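Local coordinates for protein beta-lactamase (Klebsiella pneumoniae, PDB 6KBY) that probably hydrolyses beta-lactam antibiotics as a class C beta-lactamase and is captured here with adenosine monophosphate in its active-site pocket, at residues 17-22 against 37-42; 82-87 against 169-174; 208-211 against 215-218. All blocks are in the same frame, centred on the assembly; numbering follows the deposited sequence.

Interaction 1 of 3, residues 17-22 against 37-42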
loop_
_atom_site.group_PDB
_atom_site.type_symbol
_atom_site.label_atom_id
_atom_site.label_comp_id
_atom_site.label_asym_id
_atom_site.label_seq_id
_atom_site.Cartn_x
_atom_site.Cartn_y
_atom_site.Cartn_z
ATOM N N ASP A 17 6.814 22.900 11.337
ATOM C CA ASP A 17 7.175 22.778 12.747
ATOM C C ASP A 17 6.584 21.512 13.351
ATOM O O ASP A 17 7.263 20.779 14.080
ATOM C CB ASP A 17 6.688 23.999 13.528
ATOM C CG ASP A 17 7.446 25.267 13.185
ATOM O OD1 ASP A 17 8.537 25.188 12.583
ATOM O OD2 ASP A 17 6.940 26.356 13.537
ATOM N N THR A 18 5.305 21.257 13.082
ATOM C CA THR A 18 4.669 20.053 13.606
ATOM C C THR A 18 5.390 18.803 13.131
ATOM O O THR A 18 5.659 17.885 13.917
ATOM C CB THR A 18 3.205 20.008 13.174
ATOM O OG1 THR A 18 2.522 21.131 13.734
ATOM C CG2 THR A 18 2.541 18.719 13.647
ATOM N N VAL A 19 5.701 18.746 11.838
ATOM C CA VAL A 19 6.331 17.553 11.276
ATOM C C VAL A 19 7.758 17.401 11.796
ATOM O O VAL A 19 8.141 16.334 12.288
ATOM C CB VAL A 19 6.261 17.574 9.737
ATOM C CG1 VAL A 19 6.965 16.354 9.149
ATOM C CG2 VAL A 19 4.812 17.630 9.264
ATOM N N ASP A 20 8.559 18.473 11.717
ATOM C CA ASP A 20 9.933 18.433 12.222
ATOM C C ASP A 20 9.976 17.952 13.666
ATOM O O ASP A 20 10.821 17.132 14.041
ATOM C CB ASP A 20 10.552 19.836 12.185
ATOM C CG ASP A 20 10.953 20.301 10.798
ATOM O OD1 ASP A 20 10.889 19.531 9.822
ATOM O OD2 ASP A 20 11.374 21.480 10.704
ATOM N N ASP A 21 9.080 18.485 14.504
ATOM C CA ASP A 21 9.107 18.190 15.931
ATOM C C ASP A 21 8.790 16.738 16.238
ATOM O O ASP A 21 9.175 16.250 17.306
ATOM C CB ASP A 21 8.141 19.099 16.691
ATOM C CG ASP A 21 8.643 20.531 16.804
ATOM O OD1 ASP A 21 9.778 20.816 16.365
ATOM O OD2 ASP A 21 7.888 21.375 17.333
ATOM N N LEU A 22 8.074 16.048 15.347
ATOM C CA LEU A 22 7.815 14.623 15.515
ATOM C C LEU A 22 8.854 13.757 14.813
ATOM O O LEU A 22 9.252 12.715 15.346
ATOM C CB LEU A 22 6.422 14.273 14.988
ATOM C CG LEU A 22 5.287 14.877 15.813
ATOM C CD1 LEU A 22 3.975 14.846 15.046
ATOM C CD2 LEU A 22 5.140 14.139 17.129
ATOM N N VAL A 37 8.622 12.978 4.325
ATOM C CA VAL A 37 7.229 13.070 4.727
ATOM C C VAL A 37 6.548 14.053 3.796
ATOM O O VAL A 37 7.013 15.188 3.640
ATOM C CB VAL A 37 7.102 13.526 6.190
ATOM C CG1 VAL A 37 5.636 13.669 6.578
ATOM C CG2 VAL A 37 7.826 12.556 7.106
ATOM N N ALA A 38 5.449 13.625 3.184
ATOM C CA ALA A 38 4.675 14.458 2.281
ATOM C C ALA A 38 3.281 14.610 2.863
ATOM O O ALA A 38 2.663 13.614 3.264
ATOM C CB ALA A 38 4.598 13.810 0.897
ATOM N N VAL A 39 2.793 15.850 2.905
ATOM C CA VAL A 39 1.480 16.177 3.450
ATOM C C VAL A 39 0.708 16.974 2.408
ATOM O O VAL A 39 1.265 17.874 1.767
ATOM C CB VAL A 39 1.615 17.007 4.748
ATOM C CG1 VAL A 39 0.262 17.474 5.255
ATOM C CG2 VAL A 39 2.343 16.209 5.821
ATOM N N THR A 40 -0.572 16.657 2.243
ATOM C CA THR A 40 -1.482 17.500 1.479
ATOM C C THR A 40 -2.636 17.948 2.364
ATOM O O THR A 40 -3.184 17.157 3.140
ATOM C CB THR A 40 -1.995 16.808 0.198
ATOM O OG1 THR A 40 -2.741 17.748 -0.583
ATOM C CG2 THR A 40 -2.884 15.601 0.510
ATOM N N VAL A 41 -2.979 19.229 2.263
ATOM C CA VAL A 41 -4.157 19.789 2.923
ATOM C C VAL A 41 -4.482 21.107 2.238
ATOM O O VAL A 41 -3.580 21.835 1.813
ATOM C CB VAL A 41 -3.951 19.953 4.450
ATOM C CG1 VAL A 41 -2.748 20.841 4.750
ATOM C CG2 VAL A 41 -5.203 20.514 5.107
ATOM N N ASN A 42 -5.778 21.406 2.115
ATOM C CA ASN A 42 -6.240 22.647 1.491
ATOM C C ASN A 42 -5.746 22.770 0.050
ATOM O O ASN A 42 -5.539 23.877 -0.458
ATOM C CB ASN A 42 -5.862 23.875 2.327
ATOM C CG ASN A 42 -6.650 25.116 1.942
ATOM O OD1 ASN A 42 -7.817 25.037 1.559
ATOM N ND2 ASN A 42 -6.002 26.275 2.040
#
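Val19 and Val37 point their side chains at each other from helix 11-30 and strand 34-41. They meet tip to tip, methyl against methyl. Val19 CG1 lies 3.9 Å from Val37 CG1, which is ordinary van der Waals spacing. The same Val19 methyl is 4.1 Å from Val37 CB, so it is close to the branch carbon as well as to the methyl. In Val19, CG1 is anti to the backbone N (chi1 178°), and this carries it to Val37. The second branch, CG2, is left to face Val39. That touch is looser, at 4.5 Å between Val19 CG2 and Val39 CG2. One helix residue thus bridges two strand residues, i and i+2, which lie on the same face of the strand.

This is a helix laid on an antiparallel sheet, part of the alpha/beta domain of the serine beta-lactamase fold. The strand alternates: Val37 and Val39 face helix 11-30, while Ala38 and Thr40 turn to the other face and touch helix 234-244. Strand 34-41 is bonded through its backbone to strand 44-50 on one side and strand 340-346 on the other. No hydrogen bond joins the two segments, and the three touching valines are all buried. Val19 also packs on Tyr48 and Tyr50 of strand 44-50 and on Ile362 of helix 352-364, the C-terminal helix on the same side of the sheet.

Interaction 2 of 3, residues 82-87 against 169-174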
loop_
_atom_site.group_PDB
_atom_site.type_symbol
_atom_site.label_atom_id
_atom_site.label_comp_id
_atom_site.label_asym_id
_atom_site.label_seq_id
_atom_site.Cartn_x
_atom_site.Cartn_y
_atom_site.Cartn_z
ATOM N N SER A 82 -9.115 -3.166 -9.947
ATOM C CA SER A 82 -10.269 -2.289 -10.060
ATOM C C SER A 82 -10.358 -1.687 -11.457
ATOM O O SER A 82 -11.455 -1.564 -12.022
ATOM C CB SER A 82 -10.166 -1.206 -8.989
ATOM O OG SER A 82 -11.319 -0.400 -8.985
ATOM N N TYR A 83 -9.212 -1.321 -12.038
ATOM C CA TYR A 83 -9.196 -0.816 -13.406
ATOM C C TYR A 83 -9.686 -1.874 -14.384
ATOM O O TYR A 83 -10.497 -1.586 -15.272
ATOM C CB TYR A 83 -7.784 -0.349 -13.750
ATOM C CG TYR A 83 -7.622 0.191 -15.148
ATOM C CD1 TYR A 83 -8.149 1.426 -15.501
ATOM C CD2 TYR A 83 -6.913 -0.517 -16.107
ATOM C CE1 TYR A 83 -7.993 1.928 -16.782
ATOM C CE2 TYR A 83 -6.751 -0.022 -17.387
ATOM C CZ TYR A 83 -7.290 1.199 -17.716
ATOM O OH TYR A 83 -7.132 1.701 -18.988
ATOM N N ALA A 84 -9.231 -3.115 -14.220
ATOM C CA ALA A 84 -9.740 -4.195 -15.057
ATOM C C ALA A 84 -11.241 -4.370 -14.869
ATOM O O ALA A 84 -11.975 -4.619 -15.837
ATOM C CB ALA A 84 -8.999 -5.492 -14.738
ATOM N N GLN A 85 -11.717 -4.241 -13.632
ATOM C CA GLN A 85 -13.135 -4.432 -13.354
ATOM C C GLN A 85 -13.979 -3.352 -14.021
ATOM O O GLN A 85 -14.946 -3.656 -14.733
ATOM C CB GLN A 85 -13.352 -4.464 -11.841
ATOM C CG GLN A 85 -14.756 -4.829 -11.413
ATOM C CD GLN A 85 -15.591 -3.607 -11.133
ATOM O OE1 GLN A 85 -15.224 -2.760 -10.312
ATOM N NE2 GLN A 85 -16.720 -3.497 -11.823
ATOM N N VAL A 86 -13.619 -2.082 -13.824
ATOM C CA VAL A 86 -14.406 -1.017 -14.436
ATOM C C VAL A 86 -14.268 -1.013 -15.954
ATOM O O VAL A 86 -15.138 -0.464 -16.647
ATOM C CB VAL A 86 -14.128 0.354 -13.787
ATOM C CG1 VAL A 86 -14.350 0.286 -12.279
ATOM C CG2 VAL A 86 -12.730 0.827 -14.116
ATOM N N SER A 87 -13.212 -1.621 -16.491
ATOM C CA SER A 87 -13.033 -1.770 -17.931
ATOM C C SER A 87 -13.779 -2.967 -18.501
ATOM O O SER A 87 -13.665 -3.230 -19.704
ATOM C CB SER A 87 -11.548 -1.913 -18.274
ATOM O OG SER A 87 -10.818 -0.766 -17.889
ATOM N N ALA A 169 -3.737 -8.397 -14.406
ATOM C CA ALA A 169 -2.893 -8.159 -15.573
ATOM C C ALA A 169 -3.291 -9.063 -16.730
ATOM O O ALA A 169 -3.421 -8.608 -17.873
ATOM C CB ALA A 169 -1.423 -8.360 -15.211
ATOM N N LYS A 170 -3.507 -10.350 -16.450
ATOM C CA LYS A 170 -3.894 -11.273 -17.511
ATOM C C LYS A 170 -5.188 -10.828 -18.177
ATOM O O LYS A 170 -5.324 -10.914 -19.406
ATOM C CB LYS A 170 -4.030 -12.688 -16.949
ATOM C CG LYS A 170 -4.410 -13.745 -17.978
ATOM C CD LYS A 170 -3.253 -14.028 -18.922
ATOM C CE LYS A 170 -3.593 -15.139 -19.900
ATOM N NZ LYS A 170 -2.428 -15.461 -20.769
ATOM N N SER A 171 -6.148 -10.335 -17.390
ATOM C CA SER A 171 -7.407 -9.882 -17.971
ATOM C C SER A 171 -7.215 -8.686 -18.892
ATOM O O SER A 171 -8.067 -8.436 -19.757
ATOM C CB SER A 171 -8.423 -9.553 -16.873
ATOM O OG SER A 171 -8.193 -8.276 -16.302
ATOM N N LEU A 172 -6.129 -7.940 -18.717
ATOM C CA LEU A 172 -5.769 -6.822 -19.575
ATOM C C LEU A 172 -4.800 -7.227 -20.677
ATOM O O LEU A 172 -4.352 -6.363 -21.438
ATOM C CB LEU A 172 -5.173 -5.686 -18.736
ATOM C CG LEU A 172 -6.143 -5.102 -17.709
ATOM C CD1 LEU A 172 -5.407 -4.294 -16.659
ATOM C CD2 LEU A 172 -7.194 -4.244 -18.402
ATOM N N GLY A 173 -4.458 -8.512 -20.772
ATOM C CA GLY A 173 -3.637 -9.002 -21.862
ATOM C C GLY A 173 -2.156 -8.727 -21.747
ATOM O O GLY A 173 -1.442 -8.823 -22.752
ATOM N N VAL A 174 -1.660 -8.391 -20.551
ATOM C CA VAL A 174 -0.266 -7.999 -20.365
ATOM C C VAL A 174 0.283 -8.641 -19.095
ATOM O O VAL A 174 -0.461 -9.112 -18.233
ATOM C CB VAL A 174 -0.094 -6.463 -20.305
ATOM C CG1 VAL A 174 -0.445 -5.831 -21.650
ATOM C CG2 VAL A 174 -0.953 -5.882 -19.195
#
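Leu172 packs against Ala84 and the ring of Tyr83. Leu172 CG is 4.1 Å from Ala84 CB. Leu172 CD1 reaches Tyr83 CD2 at 4.1 Å and approaches the ring at its edge, near the ring plane. The side chains of Tyr83 and Leu172 cross at about a right angle. Leu172 holds CG anti to its own carbonyl carbon (chi1 -62°), with the extended chi2 of 163° placing CD1 beside the tyrosine ring.

Ser171 adds a closer touch: its OG lies 3.3 Å from Ala84 CB. This is only a contact with a methyl. The hydroxyl has its polar partner in Ala168 O, one turn back in its helix, and the chi1 of 80° allows that bond.

Tyr83 is also covered within its own segment. Ser87 OG sits 3.9 Å above one ring face, over its centre. The same hydroxyl donates to Tyr83 O at 2.8 Å. Tyr83 O takes a second bond from Ser87 N, and the two donors come from opposite faces of the carbonyl plane. Both bonds lie at the C-terminal end of helix 72-86.

The other helix ends in a Schellman motif. Gly173 has positive phi; Val174 N bonds back to Ala169 O and Gly173 N to Lys170 O.

Two helices of the helical domain of the serine beta-lactamase fold, 72-86 and 158-171, thus meet at their C-terminal ends. Helix 72-86 starts just after Ser71, to which AMP is covalently bound; this contact is at its far end. Tyr83 also leans on Met256 and Ala259 of helix 255-262, while Val174 leads into helix 176-187 and touches Ala179.

Interaction 3 of 3, residues 208-211 against 215-218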
loop_
_atom_site.group_PDB
_atom_site.type_symbol
_atom_site.label_atom_id
_atom_site.label_comp_id
_atom_site.label_asym_id
_atom_site.label_seq_id
_atom_site.Cartn_x
_atom_site.Cartn_y
_atom_site.Cartn_z
ATOM N N GLY A 208 18.275 0.653 2.217
ATOM C CA GLY A 208 17.613 0.358 3.465
ATOM C C GLY A 208 18.598 -0.167 4.475
ATOM O O GLY A 208 19.640 -0.705 4.119
ATOM N N TYR A 209 18.283 -0.009 5.754
ATOM C CA TYR A 209 19.178 -0.444 6.820
ATOM C C TYR A 209 18.435 -1.425 7.715
ATOM O O TYR A 209 17.434 -1.062 8.345
ATOM C CB TYR A 209 19.774 0.759 7.562
ATOM C CG TYR A 209 20.699 1.488 6.615
ATOM C CD1 TYR A 209 20.215 2.456 5.744
ATOM C CD2 TYR A 209 22.040 1.130 6.515
ATOM C CE1 TYR A 209 21.043 3.073 4.831
ATOM C CE2 TYR A 209 22.878 1.745 5.610
ATOM C CZ TYR A 209 22.377 2.716 4.769
ATOM O OH TYR A 209 23.199 3.329 3.856
ATOM N N ASN A 210 18.901 -2.677 7.730
ATOM C CA ASN A 210 18.189 -3.755 8.404
ATOM C C ASN A 210 18.445 -3.700 9.911
ATOM O O ASN A 210 19.031 -2.748 10.435
ATOM C CB ASN A 210 18.495 -5.108 7.756
ATOM C CG ASN A 210 19.925 -5.578 7.995
ATOM O OD1 ASN A 210 20.670 -4.991 8.782
ATOM N ND2 ASN A 210 20.309 -6.660 7.320
ATOM N N LYS A 211 18.000 -4.738 10.627
ATOM C CA LYS A 211 18.117 -4.743 12.082
ATOM C C LYS A 211 19.564 -4.681 12.542
ATOM O O LYS A 211 19.848 -4.151 13.623
ATOM C CB LYS A 211 17.454 -5.989 12.658
ATOM C CG LYS A 211 15.951 -5.988 12.579
ATOM C CD LYS A 211 15.420 -7.263 13.197
ATOM C CE LYS A 211 13.911 -7.327 13.138
ATOM N NZ LYS A 211 13.413 -8.521 13.867
ATOM N N PRO A 215 23.284 -2.245 4.883
ATOM C CA PRO A 215 22.539 -1.686 3.743
ATOM C C PRO A 215 21.989 -2.797 2.859
ATOM O O PRO A 215 22.731 -3.676 2.410
ATOM C CB PRO A 215 23.591 -0.847 3.008
ATOM C CG PRO A 215 24.912 -1.480 3.385
ATOM C CD PRO A 215 24.738 -2.014 4.779
ATOM N N VAL A 216 20.676 -2.758 2.612
ATOM C CA VAL A 216 19.998 -3.808 1.861
ATOM C C VAL A 216 18.981 -3.211 0.896
ATOM O O VAL A 216 18.398 -2.147 1.140
ATOM C CB VAL A 216 19.314 -4.854 2.774
ATOM C CG1 VAL A 216 20.354 -5.668 3.543
ATOM C CG2 VAL A 216 18.345 -4.178 3.728
ATOM N N HIS A 217 18.774 -3.923 -0.211
ATOM C CA HIS A 217 17.672 -3.707 -1.132
ATOM C C HIS A 217 16.858 -4.987 -1.231
ATOM O O HIS A 217 17.398 -6.096 -1.144
ATOM C CB HIS A 217 18.179 -3.316 -2.516
ATOM C CG HIS A 217 18.542 -1.870 -2.639
ATOM N ND1 HIS A 217 19.439 -1.405 -3.576
ATOM C CD2 HIS A 217 18.111 -0.780 -1.958
ATOM C CE1 HIS A 217 19.552 -0.093 -3.462
ATOM N NE2 HIS A 217 18.755 0.310 -2.488
ATOM N N VAL A 218 15.548 -4.822 -1.419
ATOM C CA VAL A 218 14.638 -5.960 -1.406
ATOM C C VAL A 218 14.925 -6.898 -2.572
ATOM O O VAL A 218 15.214 -6.465 -3.695
ATOM C CB VAL A 218 13.177 -5.474 -1.401
ATOM C CG1 VAL A 218 12.858 -4.676 -2.658
ATOM C CG2 VAL A 218 12.219 -6.641 -1.241
#
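Gly208 O receives the N-H of Val216 at 2.7 Å, the shorter of two backbone bonds in this small antiparallel beta hairpin. Its N-H...O angle is 157°. The return bond, from Gly208 N to Val216 O at 3.0 Å, is more bent (146°). Gly208 and Val216 are thus the hydrogen-bonded pair, and Tyr209 and Pro215 the non-hydrogen-bonded pair next to it. Gly208 O also takes a CA-H contact, 3.1 Å from Pro215 CA. Proline has no N-H to give, but its CA-H still points at the carbonyl.

Tyr209 and Pro215 share one face of the hairpin. The tyrosine ring and the proline ring cross obliquely, with Tyr209 CE2 3.7 Å from Pro215 CB. Tyr209 CG is anti to its carbonyl carbon (chi1 -68°), which brings the CE2 side of the ring beside Pro215. Its OH bonds to Lys55 N, and Lys55 also makes a cation-pi contact with the ring. Tyr209 O is bonded by Lys348 NZ.

Val216 lies on the opposite face and meets Asn210 at about a right angle. Asn210 ND2 bonds to Glu214 OE1; its touch with Val216 CG1, at 3.9 Å, is packing. The hairpin stands near the nucleotide pocket: the side chain of Val216 is about 9 Å from the bound AMP. Val216 CG2 lies 3.7 Å from Gly208 O.

How the interactions relate
The three contacts are separate and share no segment or secondary-structure element. Interaction 1 is the core contact: all its touching residues are buried, and it is purely apolar, helix on sheet. Interaction 2 is partly buried and joins two helix ends. It too has no hydrogen bond across, but polar bonds within each segment lie at the helix ends. Interaction 3 is also partly buried and alone is held by backbone hydrogen bonds across its segments. Interactions 1 and 2 lie on opposite sides of the chain's centre, with centres 36 Å apart. Interaction 3 is the one near the AMP pocket; interactions 1 and 2 lie away from it.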